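Local structure of putative peptidase (Parabacteroides merdae, 4L8K) at residues A[10-15]-A[55-60]; A[31-36]-A[62-67]. The protein is a putative serine peptidase of family S41, and so probably cleaves peptide bonds in proteins or peptides. One frame throughout, in Å; residues are numbered along the deposited sequence.

Contact 1: A[10-15]-A[55-60]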
ATOM      1  N   ASP A  10       3.227  -4.641 -34.272  1.00 37.63           N
ATOM      2  CA  ASP A  10       4.512  -4.205 -33.701  1.00 37.44           C
ATOM      3  C   ASP A  10       4.348  -3.812 -32.244  1.00 39.11           C
ATOM      4  O   ASP A  10       5.212  -4.129 -31.429  1.00 38.83           O
ATOM      5  CB  ASP A  10       5.097  -3.025 -34.493  1.00 39.47           C
ATOM      6  CG  ASP A  10       5.637  -3.379 -35.862  1.00 51.46           C
ATOM      7  OD1 ASP A  10       5.884  -4.584 -36.115  1.00 52.50           O
ATOM      8  OD2 ASP A  10       5.828  -2.451 -36.683  1.00 58.06           O
ATOM      9  N   ASN A  11       3.222  -3.143 -31.912  1.00 33.60           N
ATOM     10  CA  ASN A  11       2.908  -2.735 -30.545  1.00 30.52           C
ATOM     11  C   ASN A  11       2.490  -3.941 -29.716  1.00 30.58           C
ATOM     12  O   ASN A  11       2.880  -4.034 -28.558  1.00 28.85           O
ATOM     13  CB  ASN A  11       1.857  -1.648 -30.546  1.00 31.18           C
ATOM     14  CG  ASN A  11       2.471  -0.360 -31.016  1.00 43.20           C
ATOM     15  OD1 ASN A  11       3.169   0.322 -30.269  1.00 35.08           O
ATOM     16  ND2 ASN A  11       2.354  -0.079 -32.301  1.00 34.71           N
ATOM     17  N   PHE A  12       1.781  -4.904 -30.321  1.00 27.90           N
ATOM     18  CA  PHE A  12       1.453  -6.163 -29.634  1.00 27.85           C
ATOM     19  C   PHE A  12       2.761  -6.886 -29.222  1.00 31.90           C
ATOM     20  O   PHE A  12       2.937  -7.233 -28.047  1.00 28.27           O
ATOM     21  CB  PHE A  12       0.575  -7.070 -30.531  1.00 29.40           C
ATOM     22  CG  PHE A  12       0.657  -8.543 -30.206  1.00 31.40           C
ATOM     23  CD1 PHE A  12       0.231  -9.028 -28.968  1.00 32.89           C
ATOM     24  CD2 PHE A  12       1.174  -9.447 -31.132  1.00 34.42           C
ATOM     25  CE1 PHE A  12       0.347 -10.390 -28.653  1.00 33.79           C
ATOM     26  CE2 PHE A  12       1.252 -10.810 -30.834  1.00 37.43           C
ATOM     27  CZ  PHE A  12       0.843 -11.273 -29.590  1.00 34.98           C
ATOM     28  N   GLU A  13       3.667  -7.094 -30.207  1.00 31.95           N
ATOM     29  CA  GLU A  13       4.953  -7.766 -30.018  1.00 34.37           C
ATOM     30  C   GLU A  13       5.789  -7.073 -28.943  1.00 38.58           C
ATOM     31  O   GLU A  13       6.267  -7.750 -28.042  1.00 39.55           O
ATOM     32  CB  GLU A  13       5.755  -7.836 -31.337  1.00 37.30           C
ATOM     33  CG  GLU A  13       5.161  -8.742 -32.404  1.00 49.54           C
ATOM     34  CD  GLU A  13       5.230 -10.248 -32.222  1.00 77.58           C
ATOM     35  OE1 GLU A  13       5.950 -10.722 -31.310  1.00 68.99           O
ATOM     36  OE2 GLU A  13       4.579 -10.959 -33.024  1.00 79.37           O
ATOM     37  N   ALA A  14       5.920  -5.733 -29.015  1.00 34.16           N
ATOM     38  CA  ALA A  14       6.697  -4.933 -28.068  1.00 33.67           C
ATOM     39  C   ALA A  14       6.134  -5.031 -26.649  1.00 36.01           C
ATOM     40  O   ALA A  14       6.903  -5.288 -25.724  1.00 35.08           O
ATOM     41  CB  ALA A  14       6.732  -3.483 -28.509  1.00 34.09           C
ATOM     42  N   LEU A  15       4.800  -4.876 -26.487  1.00 30.88           N
ATOM     43  CA  LEU A  15       4.140  -4.974 -25.192  1.00 28.91           C
ATOM     44  C   LEU A  15       4.303  -6.378 -24.584  1.00 31.28           C
ATOM     45  O   LEU A  15       4.611  -6.476 -23.399  1.00 29.51           O
ATOM     46  CB  LEU A  15       2.645  -4.585 -25.284  1.00 28.16           C
ATOM     47  CG  LEU A  15       1.854  -4.664 -23.952  1.00 32.29           C
ATOM     48  CD1 LEU A  15       2.492  -3.805 -22.851  1.00 32.86           C
ATOM     49  CD2 LEU A  15       0.415  -4.318 -24.140  1.00 31.16           C
ATOM     50  N   ASP A  55      -7.986  -1.762 -26.558  1.00 23.95           N
ATOM     51  CA  ASP A  55      -8.861  -2.682 -25.822  1.00 23.41           C
ATOM     52  C   ASP A  55      -8.283  -4.091 -25.709  1.00 28.38           C
ATOM     53  O   ASP A  55      -8.316  -4.672 -24.619  1.00 30.29           O
ATOM     54  CB  ASP A  55     -10.246  -2.740 -26.478  1.00 25.12           C
ATOM     55  CG  ASP A  55     -11.116  -1.545 -26.165  1.00 34.14           C
ATOM     56  OD1 ASP A  55     -10.688  -0.690 -25.334  1.00 32.07           O
ATOM     57  OD2 ASP A  55     -12.234  -1.476 -26.710  1.00 42.46           O
ATOM     58  N   ILE A  56      -7.742  -4.636 -26.820  1.00 24.78           N
ATOM     59  CA  ILE A  56      -7.183  -5.984 -26.855  1.00 24.98           C
ATOM     60  C   ILE A  56      -5.883  -6.068 -26.013  1.00 27.77           C
ATOM     61  O   ILE A  56      -5.707  -7.044 -25.269  1.00 26.55           O
ATOM     62  CB  ILE A  56      -7.012  -6.458 -28.327  1.00 29.74           C
ATOM     63  CG1 ILE A  56      -8.378  -6.907 -28.936  1.00 31.83           C
ATOM     64  CG2 ILE A  56      -5.934  -7.520 -28.515  1.00 29.79           C
ATOM     65  CD1 ILE A  56      -9.134  -8.063 -28.223  1.00 42.06           C
ATOM     66  N   LEU A  57      -5.003  -5.054 -26.109  1.00 22.38           N
ATOM     67  CA  LEU A  57      -3.766  -5.064 -25.344  1.00 21.73           C
ATOM     68  C   LEU A  57      -4.026  -4.884 -23.849  1.00 25.12           C
ATOM     69  O   LEU A  57      -3.330  -5.493 -23.022  1.00 24.99           O
ATOM     70  CB  LEU A  57      -2.767  -4.024 -25.887  1.00 21.64           C
ATOM     71  CG  LEU A  57      -2.158  -4.295 -27.291  1.00 25.10           C
ATOM     72  CD1 LEU A  57      -0.965  -3.347 -27.563  1.00 25.17           C
ATOM     73  CD2 LEU A  57      -1.757  -5.767 -27.469  1.00 25.55           C
ATOM     74  N   GLY A  58      -5.075  -4.140 -23.520  1.00 21.69           N
ATOM     75  CA  GLY A  58      -5.500  -3.950 -22.137  1.00 20.30           C
ATOM     76  C   GLY A  58      -6.001  -5.256 -21.546  1.00 23.56           C
ATOM     77  O   GLY A  58      -5.672  -5.587 -20.402  1.00 21.02           O
ATOM     78  N   LYS A  59      -6.769  -6.028 -22.350  1.00 21.34           N
ATOM     79  CA  LYS A  59      -7.289  -7.350 -21.967  1.00 22.26           C
ATOM     80  C   LYS A  59      -6.151  -8.335 -21.767  1.00 26.77           C
ATOM     81  O   LYS A  59      -6.208  -9.168 -20.854  1.00 28.26           O
ATOM     82  CB  LYS A  59      -8.261  -7.891 -23.020  1.00 25.60           C
ATOM     83  CG  LYS A  59      -9.679  -7.430 -22.805  1.00 34.07           C
ATOM     84  CD  LYS A  59     -10.521  -7.514 -24.086  1.00 40.11           C
ATOM     85  CE  LYS A  59     -11.850  -6.788 -23.925  1.00 44.35           C
ATOM     86  NZ  LYS A  59     -12.775  -7.474 -22.965  1.00 59.14           N
HETATM   87  N   MSE A  60      -5.100  -8.214 -22.604  1.00 21.27           N
HETATM   88  CA  MSE A  60      -3.882  -9.029 -22.515  1.00 19.67           C
HETATM   89  C   MSE A  60      -3.175  -8.777 -21.197  1.00 24.38           C
HETATM   90  O   MSE A  60      -2.764  -9.738 -20.552  1.00 23.19           O
HETATM   91  CB  MSE A  60      -2.935  -8.751 -23.676  1.00 20.66           C
HETATM   92  CG  MSE A  60      -1.852  -9.796 -23.793  1.00 25.21           C
HETATM   93 SE   MSE A  60      -0.604  -9.513 -25.247  0.75 29.57          SE
HETATM   94  CE  MSE A  60       0.452  -8.120 -24.476  1.00 24.75           C
TER

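Contact 2: A[31-36]-A[62-67]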
ATOM      1  N   VAL A  31      -2.090 -17.982 -15.348  1.00 43.56           N
ATOM      2  CA  VAL A  31      -1.841 -18.022 -16.793  1.00 43.14           C
ATOM      3  C   VAL A  31      -0.361 -18.266 -17.092  1.00 46.42           C
ATOM      4  O   VAL A  31       0.507 -17.997 -16.255  1.00 45.47           O
ATOM      5  CB  VAL A  31      -2.346 -16.773 -17.582  1.00 45.53           C
ATOM      6  CG1 VAL A  31      -3.868 -16.688 -17.594  1.00 44.76           C
ATOM      7  CG2 VAL A  31      -1.715 -15.473 -17.085  1.00 44.29           C
ATOM      8  N   ASP A  32      -0.104 -18.765 -18.312  1.00 43.05           N
ATOM      9  CA  ASP A  32       1.197 -18.970 -18.932  1.00 44.37           C
ATOM     10  C   ASP A  32       1.320 -17.873 -19.993  1.00 47.20           C
ATOM     11  O   ASP A  32       0.450 -17.767 -20.869  1.00 48.20           O
ATOM     12  CB  ASP A  32       1.303 -20.392 -19.528  1.00 48.71           C
ATOM     13  CG  ASP A  32       2.637 -20.801 -20.167  1.00 70.88           C
ATOM     14  OD1 ASP A  32       3.443 -19.903 -20.516  1.00 73.19           O
ATOM     15  OD2 ASP A  32       2.845 -22.018 -20.381  1.00 80.31           O
ATOM     16  N   TRP A  33       2.379 -17.045 -19.899  1.00 40.42           N
ATOM     17  CA  TRP A  33       2.598 -15.907 -20.787  1.00 37.99           C
ATOM     18  C   TRP A  33       2.859 -16.325 -22.244  1.00 45.10           C
ATOM     19  O   TRP A  33       2.570 -15.539 -23.147  1.00 45.84           O
ATOM     20  CB  TRP A  33       3.714 -14.994 -20.253  1.00 34.51           C
ATOM     21  CG  TRP A  33       3.656 -13.590 -20.791  1.00 33.15           C
ATOM     22  CD1 TRP A  33       4.655 -12.924 -21.441  1.00 36.00           C
ATOM     23  CD2 TRP A  33       2.553 -12.670 -20.697  1.00 31.40           C
ATOM     24  NE1 TRP A  33       4.247 -11.650 -21.765  1.00 33.97           N
ATOM     25  CE2 TRP A  33       2.956 -11.466 -21.324  1.00 34.31           C
ATOM     26  CE3 TRP A  33       1.271 -12.731 -20.107  1.00 31.71           C
ATOM     27  CZ2 TRP A  33       2.104 -10.357 -21.437  1.00 32.00           C
ATOM     28  CZ3 TRP A  33       0.445 -11.618 -20.177  1.00 32.36           C
ATOM     29  CH2 TRP A  33       0.860 -10.449 -20.840  1.00 32.62           C
ATOM     30  N   ASP A  34       3.327 -17.565 -22.482  1.00 42.51           N
ATOM     31  CA  ASP A  34       3.528 -18.101 -23.834  1.00 43.30           C
ATOM     32  C   ASP A  34       2.186 -18.428 -24.494  1.00 44.13           C
ATOM     33  O   ASP A  34       2.043 -18.213 -25.698  1.00 44.08           O
ATOM     34  CB  ASP A  34       4.424 -19.356 -23.806  1.00 47.04           C
ATOM     35  CG  ASP A  34       5.915 -19.096 -23.648  1.00 55.88           C
ATOM     36  OD1 ASP A  34       6.370 -17.986 -24.008  1.00 55.40           O
ATOM     37  OD2 ASP A  34       6.636 -20.026 -23.216  1.00 63.97           O
ATOM     38  N   ASP A  35       1.202 -18.940 -23.712  1.00 39.18           N
ATOM     39  CA  ASP A  35      -0.148 -19.253 -24.206  1.00 39.46           C
ATOM     40  C   ASP A  35      -0.928 -17.961 -24.443  1.00 40.72           C
ATOM     41  O   ASP A  35      -1.808 -17.934 -25.305  1.00 39.37           O
ATOM     42  CB  ASP A  35      -0.937 -20.173 -23.246  1.00 42.03           C
ATOM     43  CG  ASP A  35      -0.261 -21.482 -22.840  1.00 60.45           C
ATOM     44  OD1 ASP A  35       0.620 -21.967 -23.600  1.00 63.32           O
ATOM     45  OD2 ASP A  35      -0.637 -22.041 -21.778  1.00 67.18           O
ATOM     46  N   VAL A  36      -0.601 -16.896 -23.665  1.00 36.62           N
ATOM     47  CA  VAL A  36      -1.171 -15.552 -23.806  1.00 34.86           C
ATOM     48  C   VAL A  36      -0.676 -15.000 -25.160  1.00 39.88           C
ATOM     49  O   VAL A  36      -1.465 -14.408 -25.916  1.00 39.66           O
ATOM     50  CB  VAL A  36      -0.826 -14.623 -22.590  1.00 36.15           C
ATOM     51  CG1 VAL A  36      -1.047 -13.152 -22.923  1.00 34.34           C
ATOM     52  CG2 VAL A  36      -1.636 -15.011 -21.351  1.00 34.88           C
ATOM     53  N   ALA A  62      -4.619  -7.601 -18.486  1.00 22.95           N
ATOM     54  CA  ALA A  62      -5.544  -8.050 -17.437  1.00 22.56           C
ATOM     55  C   ALA A  62      -5.473  -9.585 -17.214  1.00 26.97           C
ATOM     56  O   ALA A  62      -5.979 -10.076 -16.213  1.00 27.18           O
ATOM     57  CB  ALA A  62      -6.959  -7.608 -17.751  1.00 21.84           C
ATOM     58  N   GLU A  63      -4.792 -10.323 -18.102  1.00 25.25           N
ATOM     59  CA  GLU A  63      -4.581 -11.775 -17.947  1.00 26.02           C
ATOM     60  C   GLU A  63      -3.789 -12.099 -16.669  1.00 29.70           C
ATOM     61  O   GLU A  63      -3.995 -13.160 -16.087  1.00 30.21           O
ATOM     62  CB  GLU A  63      -3.863 -12.376 -19.168  1.00 28.42           C
ATOM     63  CG  GLU A  63      -4.687 -12.339 -20.455  1.00 30.02           C
ATOM     64  CD  GLU A  63      -5.717 -13.437 -20.654  1.00 39.78           C
ATOM     65  OE1 GLU A  63      -5.589 -14.518 -20.027  1.00 41.88           O
ATOM     66  OE2 GLU A  63      -6.618 -13.239 -21.501  1.00 35.23           O
ATOM     67  N   VAL A  64      -2.904 -11.185 -16.225  1.00 26.44           N
ATOM     68  CA  VAL A  64      -2.124 -11.389 -15.000  1.00 25.47           C
ATOM     69  C   VAL A  64      -2.898 -10.883 -13.762  1.00 28.77           C
ATOM     70  O   VAL A  64      -2.360 -10.967 -12.672  1.00 28.38           O
ATOM     71  CB  VAL A  64      -0.665 -10.835 -15.033  1.00 28.49           C
ATOM     72  CG1 VAL A  64       0.155 -11.517 -16.124  1.00 29.26           C
ATOM     73  CG2 VAL A  64      -0.617  -9.310 -15.160  1.00 26.78           C
ATOM     74  N   LYS A  65      -4.145 -10.370 -13.919  1.00 25.98           N
ATOM     75  CA  LYS A  65      -5.020  -9.935 -12.811  1.00 24.71           C
ATOM     76  C   LYS A  65      -4.259  -9.134 -11.755  1.00 28.51           C
ATOM     77  O   LYS A  65      -4.235  -9.500 -10.572  1.00 27.69           O
ATOM     78  CB  LYS A  65      -5.691 -11.168 -12.169  1.00 27.19           C
ATOM     79  CG  LYS A  65      -6.575 -11.929 -13.150  1.00 31.64           C
ATOM     80  CD  LYS A  65      -7.070 -13.210 -12.519  1.00 38.47           C
ATOM     81  CE  LYS A  65      -7.864 -14.081 -13.466  1.00 51.25           C
ATOM     82  NZ  LYS A  65      -9.109 -13.418 -13.938  1.00 66.92           N
ATOM     83  N   ASP A  66      -3.623  -8.033 -12.206  1.00 24.57           N
ATOM     84  CA  ASP A  66      -2.763  -7.211 -11.378  1.00 22.52           C
ATOM     85  C   ASP A  66      -3.251  -5.747 -11.328  1.00 25.43           C
ATOM     86  O   ASP A  66      -3.231  -5.038 -12.348  1.00 23.56           O
ATOM     87  CB  ASP A  66      -1.329  -7.310 -11.932  1.00 24.06           C
ATOM     88  CG  ASP A  66      -0.289  -6.543 -11.161  1.00 30.07           C
ATOM     89  OD1 ASP A  66      -0.643  -5.934 -10.127  1.00 29.67           O
ATOM     90  OD2 ASP A  66       0.878  -6.554 -11.581  1.00 33.42           O
ATOM     91  N   GLY A  67      -3.602  -5.298 -10.114  1.00 21.03           N
ATOM     92  CA  GLY A  67      -4.080  -3.938  -9.874  1.00 19.66           C
ATOM     93  C   GLY A  67      -2.992  -2.908 -10.059  1.00 22.27           C
ATOM     94  O   GLY A  67      -3.277  -1.720 -10.164  1.00 21.20           O
TER

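Contact 1: A[10-15]-A[55-60]
Leu57 and Met60 of helix 50-61 reach across to Phe12 and Leu15 of helix 8-22, joining two nearly parallel helices of the N-terminal helical bundle, in the region related to the tricorn protease C1 domain. The short axes run 11.0 Å apart at a crossing angle of -16°; no hydrogen bond spans the two segments, and the contact is made mainly by apolar side chains. Leu57 puts its two methyls to different uses: CD2 lies over the Phe12 backbone, 3.9 Å from Phe12 CA, while CD1 lies close to both Asn11 O and Leu15 CD2. The Leu15 and Leu57 side chains run past each other in opposite senses, bringing Leu15 CD2 to 3.6 Å from Leu57 CB. One turn on, Met60, a selenomethionine, forms a Met-aromatic contact with Phe12. Its selenium lies in the ring plane at the edge, 4.9 Å from the ring centroid, with Phe12 CD1 and CE1 the rim atoms nearest it. The next shell closes round these residues: Tyr37 and Tyr40 of helix 33-43 pack against Phe12, Tyr40 also touches Met60, and Leu71 of strand 70-72 meets both Leu15 and Leu57. At the margin, Asn11 turns its amide away from Leu57, its ND2 bonded to Ser6 OG and Ser7 O and its OD1 taking a hydrogen bond from Asn259 N. The Met60 chain bends at its last torsion (chi3 77°), which brings CE to 3.8 Å from Leu15 CG while SE remains 3.6 Å from Phe12 CE1.

Contact 2: A[31-36]-A[62-67]
The Trp33 indole carries Val36 CG1 from its own helix on one face, 3.4 Å above the plane and offset toward the rim, and has Glu63 CB near its plane at the edge. The six-membered ring leads across the contact: Trp33 CZ3 comes within 4.1 Å of Val64 CG1, which approaches obliquely. The indole is further engaged by the Trp16 ring, which stacks on it, and by Phe26. Val31 crosses Glu63 at about a right angle. Val31 CG2 presses on the backbone, 3.4 Å from Glu63 O, while Val31 CG1 lies 3.7 Å from Glu63 OE1. An alanine in place of Val31 would probably leave a gap beside Glu63 O and OE1, where the two methyls now lie. The arrangement joins the start of helix 33-43 to the loop that leads from helix 50-61 to strand 70-72. Asp32 is the N-cap of helix 33-43: its OD1 accepts from Asp34 N at 3.1 Å, the N-H meeting OD1 from above the carboxylate, about 40° out of its plane, and the bond ties down the first turn from which Trp33 and Val36 project. The aliphatic part of Glu63 lies beside both Val36 and the indole edge, sliding past Val36 in the opposite direction, with Val36 CG2 4.1 Å from Glu63 CB. The Glu63 chain bends at chi2 (-82°), and its carboxylate is held by helix 33-43, with OE1 in a salt bridge to Arg39 NH2 and OE2 hydrogen-bonded to Tyr40 OH.

How the contacts relate
From the N terminus the chain enters helix 8-22, the first side of contact 1, and then reaches 31-36, the first side of contact 2, at the start of helix 33-43. Helix 50-61 returns to helix 8-22 and closes contact 1; immediately afterwards 62-67 closes contact 2 on the way to strand 70-72. The segments therefore alternate, and the two loops cross. The centres lie about 12 Å apart, and the contacts meet at Met60: its CG is 3.6 Å from Val36 CG1. Between them they tie three successive helices of the N-terminal bundle together and join them to the loop that leads into strand 70-72.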